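Local coordinates for protein MerB2 (Bacillus megaterium, PDB 5C17) that probably cleaves the carbon-mercury bond of organomercurials as an alkylmercury lyase, and here holds a mercury(II) ion between two cysteines beside a bound dithiol, at residues T143-D155 and Q167-K181. Sequence-based numbering, arbitrary orientation.
Sequences TPDSTVIWTVPFD and QIHYFSSVEHANKWK. With DTV ((2S,3S)-1,4-dimercaptobutane-2,3-diol), chain D.
Strands 148-151 and 169-171 pair antiparallel, as centre and edge of a three-stranded sheet that strand 190-192 completes, and helix 174-183 folds back over one side. Val-148 and Phe-171 exchange two backbone hydrogen bonds, N to O, each 3.0 Å; Trp-150 and His-169 make the next hydrogen-bonded pair. Beyond the strand ends, Ser-146 OG donates to Ser-172 O at 2.7 Å, in the carbonyl plane.

Trp-150 ties sheet to helix. A chi1 of 171° swings its indole away from the backbone N to run beside Phe-171, whose CE2 lies 3.5 Å from Trp-150 CB, and on to the helix. There Trp-180 turns its edge to the indole face, planes at 64°, and Lys-181 CD meets Trp-150 CZ3 at 3.5 Å. A water accepts a hydrogen bond from Trp-150 NE1 (3.0 Å) and donates one to Gln-167 O. Replacing this indole by an alanine would probably cost the Trp-180 edge the face it meets, the Lys-181 methylenes their cover and the water its N-H donor.

Ile-149 and Tyr-170 pack on the other side, toward helix 103-113. Further along, Ile-168 CD1 lies 4.1 Å from Phe-154 CE1, and one face of the Phe-154 ring lies against C1 of the dithiol: the loops continuing the antiparallel pair thus bring two apolar side chains to the dithiol and mercury site.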
# COMPACT_ATOMS: atom_id res chain seq x y z
N THR A 143 -13.80 2.62 14.46
CA THR A 143 -14.61 1.59 15.10
C THR A 143 -14.13 0.23 14.64
O THR A 143 -14.01 -0.00 13.44
CB THR A 143 -16.10 1.75 14.80
OG1 THR A 143 -16.35 1.61 13.40
CG2 THR A 143 -16.60 3.09 15.28
N PRO A 144 -13.86 -0.68 15.58
CA PRO A 144 -13.84 -0.46 17.03
C PRO A 144 -12.78 0.56 17.45
O PRO A 144 -11.78 0.73 16.76
CB PRO A 144 -13.48 -1.84 17.59
CG PRO A 144 -13.78 -2.79 16.53
CD PRO A 144 -13.55 -2.08 15.25
N ASP A 145 -12.99 1.23 18.57
CA ASP A 145 -12.08 2.28 18.99
C ASP A 145 -10.67 1.75 19.27
O ASP A 145 -9.69 2.50 19.19
CB ASP A 145 -12.62 3.08 20.19
CG ASP A 145 -13.01 2.20 21.38
OD1 ASP A 145 -12.70 1.00 21.40
OD2 ASP A 145 -13.63 2.75 22.31
N SER A 146 -10.58 0.45 19.55
CA SER A 146 -9.32 -0.22 19.90
C SER A 146 -8.54 -0.79 18.70
O SER A 146 -7.55 -1.51 18.87
CB SER A 146 -9.63 -1.36 20.88
OG SER A 146 -10.71 -2.14 20.40
N THR A 147 -8.94 -0.43 17.49
CA THR A 147 -8.31 -0.94 16.28
C THR A 147 -6.82 -0.62 16.24
O THR A 147 -6.40 0.50 16.54
CB THR A 147 -9.02 -0.36 15.04
OG1 THR A 147 -10.35 -0.87 14.98
CG2 THR A 147 -8.32 -0.76 13.74
N VAL A 148 -6.04 -1.61 15.85
CA VAL A 148 -4.59 -1.50 15.73
C VAL A 148 -4.15 -2.25 14.48
O VAL A 148 -4.95 -2.93 13.83
CB VAL A 148 -3.86 -2.07 16.97
CG1 VAL A 148 -4.10 -1.17 18.19
CG2 VAL A 148 -4.30 -3.51 17.23
N ILE A 149 -2.88 -2.11 14.13
CA ILE A 149 -2.29 -2.78 12.98
C ILE A 149 -1.16 -3.71 13.43
O ILE A 149 -0.40 -3.37 14.34
CB ILE A 149 -1.77 -1.75 11.98
CG1 ILE A 149 -2.96 -1.06 11.31
CG2 ILE A 149 -0.83 -2.38 10.93
CD1 ILE A 149 -2.60 0.15 10.45
N TRP A 150 -1.09 -4.87 12.80
CA TRP A 150 0.02 -5.80 12.95
C TRP A 150 0.91 -5.66 11.74
O TRP A 150 0.45 -5.80 10.61
CB TRP A 150 -0.52 -7.21 13.05
CG TRP A 150 0.51 -8.28 13.01
CD1 TRP A 150 0.90 -9.01 11.93
CD2 TRP A 150 1.26 -8.78 14.12
NE1 TRP A 150 1.85 -9.91 12.28
CE2 TRP A 150 2.09 -9.80 13.62
CE3 TRP A 150 1.32 -8.45 15.47
CZ2 TRP A 150 2.98 -10.50 14.44
CZ3 TRP A 150 2.19 -9.15 16.28
CH2 TRP A 150 3.01 -10.16 15.76
N THR A 151 2.19 -5.39 11.98
CA THR A 151 3.17 -5.22 10.92
C THR A 151 4.33 -6.18 11.11
O THR A 151 4.52 -6.74 12.19
CB THR A 151 3.66 -3.76 10.86
OG1 THR A 151 4.43 -3.58 9.67
CG2 THR A 151 4.49 -3.40 12.06
N VAL A 152 5.09 -6.38 10.04
CA VAL A 152 6.25 -7.25 10.06
C VAL A 152 7.46 -6.46 9.59
O VAL A 152 7.32 -5.40 8.98
CB VAL A 152 6.06 -8.50 9.17
CG1 VAL A 152 4.92 -9.34 9.70
CG2 VAL A 152 5.83 -8.14 7.70
N PRO A 153 8.67 -6.97 9.85
CA PRO A 153 9.87 -6.24 9.43
C PRO A 153 9.88 -6.02 7.91
O PRO A 153 9.59 -6.93 7.15
CB PRO A 153 11.01 -7.16 9.87
CG PRO A 153 10.45 -7.92 11.01
CD PRO A 153 9.01 -8.16 10.66
N PHE A 154 10.21 -4.82 7.47
CA PHE A 154 10.24 -4.57 6.06
C PHE A 154 11.61 -5.09 5.56
O PHE A 154 12.59 -5.13 6.23
CB PHE A 154 9.90 -3.09 5.63
CG PHE A 154 8.44 -2.64 5.89
CD1 PHE A 154 7.50 -3.45 6.48
CD2 PHE A 154 8.03 -1.40 5.45
CE1 PHE A 154 6.21 -3.02 6.69
CE2 PHE A 154 6.74 -0.97 5.65
CZ PHE A 154 5.83 -1.79 6.28
N ASP A 155 11.57 -5.45 4.31
CA ASP A 155 12.47 -6.39 3.58
C ASP A 155 12.58 -5.76 2.16
O ASP A 155 11.64 -5.70 1.48
CB ASP A 155 11.78 -7.80 3.62
CG ASP A 155 12.53 -8.95 2.93
OD1 ASP A 155 13.18 -8.80 1.91
OD2 ASP A 155 12.36 -10.09 3.38
N GLN A 167 1.02 -10.21 5.01
CA GLN A 167 1.42 -10.46 6.40
C GLN A 167 1.04 -9.34 7.36
O GLN A 167 1.25 -9.46 8.56
CB GLN A 167 2.93 -10.68 6.46
CG GLN A 167 3.43 -11.88 5.65
CD GLN A 167 4.95 -11.92 5.60
OE1 GLN A 167 5.55 -11.78 4.54
NE2 GLN A 167 5.57 -12.09 6.76
N ILE A 168 0.47 -8.26 6.83
CA ILE A 168 0.07 -7.09 7.59
C ILE A 168 -1.45 -7.16 7.74
O ILE A 168 -2.11 -7.50 6.83
CB ILE A 168 0.50 -5.82 6.85
CG1 ILE A 168 2.03 -5.70 6.82
CG2 ILE A 168 -0.22 -4.58 7.39
CD1 ILE A 168 2.56 -4.71 5.82
N HIS A 169 -1.93 -6.84 8.93
CA HIS A 169 -3.33 -6.94 9.25
C HIS A 169 -3.85 -5.83 10.16
O HIS A 169 -3.14 -5.21 10.90
CB HIS A 169 -3.56 -8.26 10.02
CG HIS A 169 -3.00 -9.47 9.36
ND1 HIS A 169 -3.45 -9.94 8.15
CD2 HIS A 169 -2.04 -10.31 9.76
CE1 HIS A 169 -2.77 -11.01 7.83
NE2 HIS A 169 -1.90 -11.24 8.78
N TYR A 170 -5.15 -5.62 10.04
CA TYR A 170 -5.93 -4.85 11.00
C TYR A 170 -6.42 -5.88 12.03
O TYR A 170 -6.79 -6.96 11.71
CB TYR A 170 -7.18 -4.19 10.40
CG TYR A 170 -7.04 -2.74 9.91
CD1 TYR A 170 -6.67 -1.72 10.76
CD2 TYR A 170 -7.34 -2.41 8.62
CE1 TYR A 170 -6.59 -0.44 10.32
CE2 TYR A 170 -7.24 -1.12 8.17
CZ TYR A 170 -6.85 -0.13 9.03
OH TYR A 170 -6.76 1.17 8.66
N PHE A 171 -6.40 -5.46 13.28
CA PHE A 171 -7.00 -6.19 14.38
C PHE A 171 -7.95 -5.25 15.13
O PHE A 171 -7.67 -4.08 15.35
CB PHE A 171 -6.00 -6.85 15.34
CG PHE A 171 -5.31 -8.04 14.74
CD1 PHE A 171 -6.01 -9.21 14.51
CD2 PHE A 171 -3.99 -7.99 14.34
CE1 PHE A 171 -5.41 -10.28 13.92
CE2 PHE A 171 -3.37 -9.08 13.75
CZ PHE A 171 -4.10 -10.23 13.55
N SER A 172 -9.07 -5.79 15.58
CA SER A 172 -10.07 -5.02 16.30
C SER A 172 -9.59 -4.54 17.67
O SER A 172 -10.15 -3.60 18.21
CB SER A 172 -11.32 -5.88 16.49
OG SER A 172 -10.99 -7.17 16.97
N SER A 173 -8.57 -5.20 18.22
CA SER A 173 -7.97 -4.84 19.49
C SER A 173 -6.64 -5.55 19.63
O SER A 173 -6.38 -6.54 18.93
CB SER A 173 -8.86 -5.25 20.67
OG SER A 173 -8.90 -6.66 20.77
N VAL A 174 -5.82 -5.09 20.56
CA VAL A 174 -4.59 -5.81 20.88
C VAL A 174 -4.92 -7.20 21.46
O VAL A 174 -4.23 -8.17 21.18
CB VAL A 174 -3.69 -5.02 21.85
CG1 VAL A 174 -2.48 -5.86 22.27
CG2 VAL A 174 -3.25 -3.69 21.21
N GLU A 175 -5.97 -7.27 22.26
CA GLU A 175 -6.35 -8.54 22.85
C GLU A 175 -6.70 -9.55 21.75
O GLU A 175 -6.33 -10.71 21.83
CB GLU A 175 -7.52 -8.34 23.83
CG GLU A 175 -7.16 -7.52 25.09
CD GLU A 175 -6.89 -6.04 24.84
OE1 GLU A 175 -7.52 -5.45 23.94
OE2 GLU A 175 -6.05 -5.46 25.57
N HIS A 176 -7.36 -9.10 20.69
CA HIS A 176 -7.67 -10.01 19.59
C HIS A 176 -6.43 -10.33 18.73
O HIS A 176 -6.27 -11.47 18.29
CB HIS A 176 -8.83 -9.47 18.76
CG HIS A 176 -10.14 -9.58 19.46
ND1 HIS A 176 -11.23 -8.80 19.14
CD2 HIS A 176 -10.55 -10.41 20.45
CE1 HIS A 176 -12.25 -9.12 19.91
NE2 HIS A 176 -11.86 -10.09 20.72
N ALA A 177 -5.55 -9.35 18.55
CA ALA A 177 -4.27 -9.62 17.91
C ALA A 177 -3.53 -10.72 18.67
O ALA A 177 -2.91 -11.61 18.07
CB ALA A 177 -3.42 -8.35 17.85
N ASN A 178 -3.58 -10.66 19.99
CA ASN A 178 -2.90 -11.66 20.81
C ASN A 178 -3.50 -13.06 20.70
O ASN A 178 -2.76 -14.04 20.73
CB ASN A 178 -2.84 -11.21 22.27
CG ASN A 178 -1.84 -10.11 22.49
OD1 ASN A 178 -0.93 -9.92 21.67
ND2 ASN A 178 -1.99 -9.37 23.57
N LYS A 179 -4.81 -13.15 20.56
CA LYS A 179 -5.46 -14.44 20.30
C LYS A 179 -4.97 -15.00 18.97
O LYS A 179 -4.65 -16.18 18.86
CB LYS A 179 -6.98 -14.31 20.29
CG LYS A 179 -7.57 -14.02 21.66
CD LYS A 179 -9.10 -14.00 21.64
CE LYS A 179 -9.73 -15.38 21.51
NZ LYS A 179 -11.22 -15.27 21.55
N TRP A 180 -4.89 -14.14 17.96
CA TRP A 180 -4.40 -14.56 16.66
C TRP A 180 -2.96 -15.02 16.75
O TRP A 180 -2.59 -16.06 16.21
CB TRP A 180 -4.57 -13.40 15.66
CG TRP A 180 -3.98 -13.63 14.31
CD1 TRP A 180 -4.60 -14.19 13.23
CD2 TRP A 180 -2.66 -13.30 13.88
NE1 TRP A 180 -3.75 -14.22 12.15
CE2 TRP A 180 -2.54 -13.68 12.53
CE3 TRP A 180 -1.56 -12.70 14.51
CZ2 TRP A 180 -1.37 -13.48 11.80
CZ3 TRP A 180 -0.40 -12.51 13.79
CH2 TRP A 180 -0.31 -12.90 12.45
N LYS A 181 -2.15 -14.26 17.49
CA LYS A 181 -0.75 -14.61 17.65
C LYS A 181 -0.56 -15.99 18.28
O LYS A 181 0.36 -16.72 17.90
CB LYS A 181 -0.04 -13.59 18.52
CG LYS A 181 0.44 -12.37 17.79
CD LYS A 181 1.23 -11.46 18.74
CE LYS A 181 2.35 -12.23 19.43
NZ LYS A 181 3.52 -11.39 19.79
S1 DTV D . 8.32 -4.72 2.11
C1 DTV D . 7.09 -3.48 2.50
C2 DTV D . 5.94 -3.44 1.51
O2 DTV D . 5.20 -4.62 1.59
C3 DTV D . 4.98 -2.26 1.73
O3 DTV D . 5.68 -1.05 1.53
C4 DTV D . 4.35 -2.25 3.11
S4 DTV D . 2.83 -1.30 3.16
O HOH W 1 2.14 -11.66 9.86